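Local coordinates for protein 3-dehydroquinate dehydratase (Clostridium difficile, PDB 4H3D) that catalyses the cis-dehydration of 3-dehydroquinate to 3-dehydroshikimate through an imine intermediate, the third step of the chorismate pathway, at residues B[51-54]-B[55-58]; B[60-63]-B[64-68]. All blocks are in the same frame, centred on the assembly; numbering follows the deposited sequence. Where two conformers were deposited one is given.

Interaction 1 of 2, residues B[51-54]-B[55-58]; sequences WRVD and FFEN
Arg52 and Phe55 meet where the chain leaves strand 48-52 and turns through a short 3-10 segment. The turn is closed by backbone bonds: Phe55 N donates to Arg52 O at 3.3 Å, and Phe56 N to Val53 O at 2.9 Å.

The Arg52 side chain starts with CB against Phe55 CD2 at 3.8 Å. It then bends at chi2 and chi3, which brings the guanidinium edge-on to the Asp54 carboxylate, with one face toward Phe55. NE donates to Asp54 OD1 at 2.8 Å. CZ, next along, lies against Phe55 CE2 at 3.7 Å. At the tip, NH2 donates to Asp54 OD2 at 2.9 Å and lies 3.5 Å from Phe55 CE2. The grip on Asp54 is side-on, one nitrogen to each oxygen, through the syn lone pairs and close to the guanidinium plane. Phe55 CE2 lies over one guanidinium face near its rim, with the two planes 42° apart. The two bonds fix the rotation of the guanidinium. Asp54 OD1 and OD2 also accept from the backbone N of Arg86 and Glu93, respectively.

On another side of the turn, Phe56 CG approaches Trp51 CZ2 at 4.2 Å, their rings inclined at 58°. Val53 CG2 lies over one face of the Trp51 ring. A water bridges Asp54 O and Phe56 O.

Trp51 and Arg52 both belong to the 3-dehydroquinate binding site. The arrangement lies at the C-terminal end of strand 48-52 in the TIM barrel, the end that carries the active site, and Asp54 probably helps position Arg52 there.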
ATOM      1  N   TRP B  51      -8.473  24.223   1.663  1.00 20.37           N
ATOM      2  CA  TRP B  51      -8.936  25.140   0.636  1.00 19.70           C
ATOM      3  C   TRP B  51      -7.737  25.577  -0.184  1.00 20.11           C
ATOM      4  O   TRP B  51      -6.843  26.284   0.319  1.00 19.87           O
ATOM      5  CB  TRP B  51      -9.682  26.342   1.221  1.00 19.65           C
ATOM      6  CG  TRP B  51     -10.176  27.293   0.175  1.00 19.27           C
ATOM      7  CD1 TRP B  51     -10.474  26.996  -1.129  1.00 21.84           C
ATOM      8  CD2 TRP B  51     -10.518  28.687   0.349  1.00 24.27           C
ATOM      9  NE1 TRP B  51     -10.925  28.124  -1.785  1.00 23.08           N
ATOM     10  CE2 TRP B  51     -10.979  29.166  -0.899  1.00 22.78           C
ATOM     11  CE3 TRP B  51     -10.473  29.566   1.428  1.00 22.20           C
ATOM     12  CZ2 TRP B  51     -11.374  30.480  -1.091  1.00 24.67           C
ATOM     13  CZ3 TRP B  51     -10.873  30.877   1.227  1.00 21.96           C
ATOM     14  CH2 TRP B  51     -11.309  31.319  -0.023  1.00 23.75           C
ATOM     15  N   ARG B  52      -7.701  25.113  -1.446  1.00 20.73           N
ATOM     16  CA  ARG B  52      -6.665  25.476  -2.402  1.00 20.35           C
ATOM     17  C   ARG B  52      -7.123  26.758  -3.032  1.00 21.24           C
ATOM     18  O   ARG B  52      -7.718  26.757  -4.100  1.00 20.29           O
ATOM     19  CB  ARG B  52      -6.479  24.394  -3.476  1.00 21.89           C
ATOM     20  CG  ARG B  52      -5.587  23.223  -3.055  1.00 21.39           C
ATOM     21  CD  ARG B  52      -4.143  23.634  -3.045  1.00 22.64           C
ATOM     22  NE  ARG B  52      -3.745  24.149  -4.364  1.00 26.02           N
ATOM     23  CZ  ARG B  52      -3.297  23.394  -5.366  1.00 28.26           C
ATOM     24  NH1 ARG B  52      -3.170  22.078  -5.206  1.00 24.97           N
ATOM     25  NH2 ARG B  52      -2.967  23.954  -6.532  1.00 25.39           N
ATOM     26  N   VAL B  53      -6.811  27.856  -2.347  1.00 21.65           N
ATOM     27  CA  VAL B  53      -7.271  29.188  -2.710  1.00 20.87           C
ATOM     28  C   VAL B  53      -6.654  29.720  -4.013  1.00 22.78           C
ATOM     29  O   VAL B  53      -7.209  30.621  -4.634  1.00 22.32           O
ATOM     30  CB  VAL B  53      -7.026  30.162  -1.535  1.00 21.89           C
ATOM     31  CG1 VAL B  53      -5.543  30.483  -1.402  1.00 19.94           C
ATOM     32  CG2 VAL B  53      -7.852  31.444  -1.690  1.00 21.42           C
ATOM     33  N   ASP B  54      -5.521  29.166  -4.435  1.00 21.97           N
ATOM     34  CA  ASP B  54      -4.920  29.587  -5.727  1.00 22.81           C
ATOM     35  C   ASP B  54      -5.848  29.293  -6.925  1.00 22.37           C
ATOM     36  O   ASP B  54      -5.660  29.867  -7.977  1.00 24.44           O
ATOM     37  CB  ASP B  54      -3.547  28.968  -5.955  1.00 24.05           C
ATOM     38  CG  ASP B  54      -3.556  27.471  -5.826  1.00 25.22           C
ATOM     39  OD1 ASP B  54      -3.726  26.963  -4.682  1.00 24.07           O
ATOM     40  OD2 ASP B  54      -3.355  26.801  -6.854  1.00 26.67           O
ATOM     41  N   PHE B  55      -6.844  28.406  -6.767  1.00 22.00           N
ATOM     42  CA  PHE B  55      -7.863  28.175  -7.841  1.00 23.13           C
ATOM     43  C   PHE B  55      -8.953  29.262  -7.838  1.00 25.10           C
ATOM     44  O   PHE B  55      -9.631  29.491  -8.846  1.00 25.72           O
ATOM     45  CB  PHE B  55      -8.581  26.824  -7.693  1.00 24.09           C
ATOM     46  CG  PHE B  55      -7.758  25.612  -8.097  1.00 23.74           C
ATOM     47  CD1 PHE B  55      -7.792  25.132  -9.416  1.00 31.07           C
ATOM     48  CD2 PHE B  55      -7.017  24.915  -7.160  1.00 20.87           C
ATOM     49  CE1 PHE B  55      -7.062  24.010  -9.787  1.00 30.10           C
ATOM     50  CE2 PHE B  55      -6.276  23.779  -7.526  1.00 24.57           C
ATOM     51  CZ  PHE B  55      -6.304  23.326  -8.835  1.00 24.86           C
ATOM     52  N   PHE B  56      -9.146  29.909  -6.701  1.00 23.42           N
ATOM     53  CA  PHE B  56     -10.183  30.942  -6.570  1.00 24.08           C
ATOM     54  C   PHE B  56      -9.855  32.142  -7.483  1.00 25.30           C
ATOM     55  O   PHE B  56      -8.815  32.785  -7.315  1.00 22.76           O
ATOM     56  CB  PHE B  56     -10.297  31.350  -5.108  1.00 24.01           C
ATOM     57  CG  PHE B  56     -11.344  32.383  -4.834  1.00 23.99           C
ATOM     58  CD1 PHE B  56     -12.661  32.201  -5.259  1.00 26.43           C
ATOM     59  CD2 PHE B  56     -11.030  33.524  -4.097  1.00 22.25           C
ATOM     60  CE1 PHE B  56     -13.638  33.161  -4.991  1.00 27.64           C
ATOM     61  CE2 PHE B  56     -12.017  34.502  -3.828  1.00 25.08           C
ATOM     62  CZ  PHE B  56     -13.316  34.306  -4.268  1.00 25.02           C
ATOM     63  N   GLU B  57     -10.741  32.441  -8.436  0.60 26.66           N
ATOM     64  CA  GLU B  57     -10.472  33.521  -9.425  0.60 29.28           C
ATOM     65  C   GLU B  57     -10.250  34.904  -8.825  0.60 28.26           C
ATOM     66  O   GLU B  57      -9.494  35.698  -9.382  0.60 29.06           O
ATOM     67  CB  GLU B  57     -11.556  33.582 -10.519  0.60 31.10           C
ATOM     68  CG  GLU B  57     -11.554  32.357 -11.413  0.60 34.15           C
ATOM     69  CD  GLU B  57     -12.471  32.469 -12.613  0.60 37.41           C
ATOM     70  OE1 GLU B  57     -12.396  31.573 -13.478  0.60 38.83           O
ATOM     71  OE2 GLU B  57     -13.258  33.436 -12.695  0.60 36.43           O
ATOM     72  N   ASN B  58     -10.896  35.203  -7.701  1.00 28.63           N
ATOM     73  CA  ASN B  58     -10.707  36.511  -7.065  1.00 29.00           C
ATOM     74  C   ASN B  58      -9.710  36.500  -5.908  1.00 28.14           C
ATOM     75  O   ASN B  58      -9.788  37.349  -5.024  1.00 25.80           O
ATOM     76  CB  ASN B  58     -12.073  37.058  -6.609  1.00 30.95           C
ATOM     77  CG  ASN B  58     -13.004  37.324  -7.774  1.00 33.85           C
ATOM     78  OD1 ASN B  58     -12.563  37.673  -8.863  1.00 34.98           O
ATOM     79  ND2 ASN B  58     -14.301  37.152  -7.551  1.00 38.01           N
TER
HETATM   80  O   HOH W   1      -6.838  32.175  -8.966  1.00 31.41           O

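Interaction 2 of 2, residues B[60-63]-B[64-68]; sequences ENIK and EVKEV
Asn61 leads into the first turn of helix 62-76, where Val65 N, Lys66 N and Glu67 N donate to the carbonyls of Asn61, Ile62 and Lys63, four residues back in each case. Asn61 is the N-cap. Its OD1 accepts from Glu64 N at 3.3 Å, with the donor tilted 19° from the amide plane. Asn61 CG is anti to the backbone N (chi1 -167°), which brings OD1 round to this N-H of the first turn. The Glu64 side chain crosses the cap residue. Its OE2 lies 3.4 Å from Asn61 CB, and the carboxylate and amide planes are 50° apart.

Further along, Lys66 runs out extended past Ile62. Its CE packs on Ile62 CG1 at 4.0 Å, while NZ goes on to a salt bridge with Glu107 on helix 98-110. In the conformer given, Glu67 OE2 is near Lys63 CG, a doubtful contact.

Ile62 and Val65 also touch helix 98-110. This is an asparagine N-cap at the start of the helix in a beta-alpha-beta unit, strands 48-52 and 81-84 flanking it in sequence.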
ATOM      1  N   GLU B  60      -6.832  37.567  -5.559  1.00 26.53           N
ATOM      2  CA  GLU B  60      -6.083  38.825  -5.374  1.00 27.83           C
ATOM      3  C   GLU B  60      -6.846  39.900  -4.589  1.00 28.69           C
ATOM      4  O   GLU B  60      -6.278  40.932  -4.232  1.00 29.38           O
ATOM      5  CB  GLU B  60      -5.629  39.375  -6.720  1.00 30.32           C
ATOM      6  CG  GLU B  60      -4.583  38.513  -7.391  1.00 31.65           C
ATOM      7  CD  GLU B  60      -4.326  38.939  -8.815  1.00 40.74           C
ATOM      8  OE1 GLU B  60      -5.234  38.779  -9.669  1.00 43.04           O
ATOM      9  OE2 GLU B  60      -3.210  39.404  -9.083  1.00 45.28           O
ATOM     10  N   ASN B  61      -8.124  39.654  -4.315  1.00 28.17           N
ATOM     11  CA  ASN B  61      -8.924  40.562  -3.527  1.00 28.21           C
ATOM     12  C   ASN B  61      -9.207  39.938  -2.156  1.00 26.62           C
ATOM     13  O   ASN B  61     -10.044  39.027  -2.020  1.00 24.01           O
ATOM     14  CB  ASN B  61     -10.198  40.884  -4.247  1.00 29.04           C
ATOM     15  CG  ASN B  61     -10.915  42.037  -3.633  1.00 34.79           C
ATOM     16  OD1 ASN B  61     -11.470  41.925  -2.550  1.00 31.95           O
ATOM     17  ND2 ASN B  61     -10.899  43.185  -4.324  1.00 43.28           N
ATOM     18  N   ILE B  62      -8.507  40.440  -1.146  1.00 26.32           N
ATOM     19  CA  ILE B  62      -8.573  39.865   0.189  1.00 26.85           C
ATOM     20  C   ILE B  62      -9.995  39.853   0.759  1.00 25.70           C
ATOM     21  O   ILE B  62     -10.382  38.912   1.437  1.00 24.44           O
ATOM     22  CB  ILE B  62      -7.580  40.586   1.157  1.00 28.14           C
ATOM     23  CG1 ILE B  62      -7.454  39.818   2.463  1.00 35.36           C
ATOM     24  CG2 ILE B  62      -8.006  42.018   1.407  1.00 32.34           C
ATOM     25  CD1 ILE B  62      -6.943  38.437   2.279  1.00 34.20           C
ATOM     26  N   LYS B  63     -10.772  40.889   0.459  1.00 25.80           N
ATOM     27  CA  LYS B  63     -12.138  40.965   0.934  1.00 27.86           C
ATOM     28  C   LYS B  63     -13.002  39.810   0.396  1.00 26.96           C
ATOM     29  O   LYS B  63     -13.815  39.243   1.136  1.00 25.74           O
ATOM     30  CB  LYS B  63     -12.749  42.326   0.569  1.00 30.03           C
ATOM     31  CG  LYS B  63     -14.156  42.525   1.066  1.00 35.14           C
ATOM     32  CD  LYS B  63     -14.632  43.959   0.807  1.00 40.96           C
ATOM     33  CE  LYS B  63     -16.016  44.160   1.335  1.00 44.49           C
ATOM     34  NZ  LYS B  63     -16.544  45.515   1.044  1.00 52.75           N
ATOM     35  N   GLU B  64     -12.842  39.483  -0.886  1.00 26.17           N
ATOM     36  CA  GLU B  64     -13.620  38.384  -1.500  1.00 26.64           C
ATOM     37  C   GLU B  64     -13.139  37.028  -0.983  1.00 24.56           C
ATOM     38  O   GLU B  64     -13.944  36.101  -0.785  1.00 25.39           O
ATOM     39  CB  GLU B  64     -13.592  38.483  -3.039  1.00 27.39           C
ATOM     40  CG  GLU B  64     -14.414  39.706  -3.554  1.00 31.14           C
ATOM     41  CD  GLU B  64     -14.210  40.049  -5.041  1.00 34.92           C
ATOM     42  OE1 GLU B  64     -15.154  40.570  -5.662  1.00 46.81           O
ATOM     43  OE2 GLU B  64     -13.114  39.836  -5.581  1.00 39.86           O
ATOM     44  N   VAL B  65     -11.841  36.917  -0.716  1.00 23.45           N
ATOM     45  CA  VAL B  65     -11.296  35.696  -0.130  1.00 22.16           C
ATOM     46  C   VAL B  65     -11.916  35.492   1.265  1.00 23.86           C
ATOM     47  O   VAL B  65     -12.317  34.374   1.622  1.00 22.58           O
ATOM     48  CB  VAL B  65      -9.763  35.740   0.033  1.00 20.57           C
ATOM     49  CG1 VAL B  65      -9.275  34.515   0.868  1.00 22.41           C
ATOM     50  CG2 VAL B  65      -9.051  35.809  -1.343  1.00 18.88           C
ATOM     51  N   LYS B  66     -11.973  36.562   2.051  1.00 24.01           N
ATOM     52  CA  LYS B  66     -12.577  36.484   3.396  1.00 24.72           C
ATOM     53  C   LYS B  66     -14.064  36.112   3.343  1.00 24.45           C
ATOM     54  O   LYS B  66     -14.530  35.323   4.164  1.00 24.48           O
ATOM     55  CB  LYS B  66     -12.384  37.779   4.177  1.00 25.83           C
ATOM     56  CG  LYS B  66     -10.937  38.006   4.680  1.00 25.26           C
ATOM     57  CD  LYS B  66     -10.863  39.290   5.518  1.00 29.67           C
ATOM     58  CE  LYS B  66      -9.453  39.609   5.936  1.00 31.83           C
ATOM     59  NZ  LYS B  66      -9.376  40.894   6.679  1.00 34.07           N
ATOM     60  N   GLU B  67     -14.788  36.678   2.380  0.50 25.47           N
ATOM     61  CA  GLU B  67     -16.215  36.394   2.205  0.50 27.18           C
ATOM     62  C   GLU B  67     -16.461  34.894   2.034  0.50 26.63           C
ATOM     63  O   GLU B  67     -17.355  34.327   2.667  0.50 26.25           O
ATOM     64  CB  GLU B  67     -16.783  37.156   0.990  0.50 28.52           C
ATOM     65  CG  GLU B  67     -16.825  38.668   1.139  0.50 30.78           C
ATOM     66  CD  GLU B  67     -17.401  39.369  -0.096  0.50 31.42           C
ATOM     67  OE1 GLU B  67     -18.135  38.721  -0.870  0.50 34.39           O
ATOM     68  OE2 GLU B  67     -17.140  40.568  -0.275  0.50 26.46           O
ATOM     69  N   VAL B  68     -15.662  34.254   1.182  1.00 25.50           N
ATOM     70  CA  VAL B  68     -15.788  32.811   0.948  1.00 25.75           C
ATOM     71  C   VAL B  68     -15.448  32.049   2.225  1.00 25.57           C
ATOM     72  O   VAL B  68     -16.165  31.132   2.634  1.00 25.69           O
ATOM     73  CB  VAL B  68     -14.885  32.333  -0.207  1.00 25.57           C
ATOM     74  CG1 VAL B  68     -14.941  30.814  -0.334  1.00 27.72           C
ATOM     75  CG2 VAL B  68     -15.301  32.994  -1.498  1.00 25.60           C
TER

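In the fold
Interaction 1 ends strand 48-52 and the turn after it; interaction 2 begins the next helix, 62-76. Their centres are 10 Å apart, and they touch directly. Trp51 CZ2 packs on Val68 CG1 at 3.7 Å, and Phe56 CZ on Val68 CG2 at 3.7 Å. Trp51 CH2 also reaches Val65 O at 3.6 Å. Trp51 and Phe56 thus lie against the helix, while Arg52 serves the active site. The side chain of Arg52 is about 4 Å from that of Arg86, about 6 Å from the bound comenic acid derivative and about 7 Å from the side chain of the catalytic His147. Interaction 2 lies farther out, on the barrel's outer helical layer.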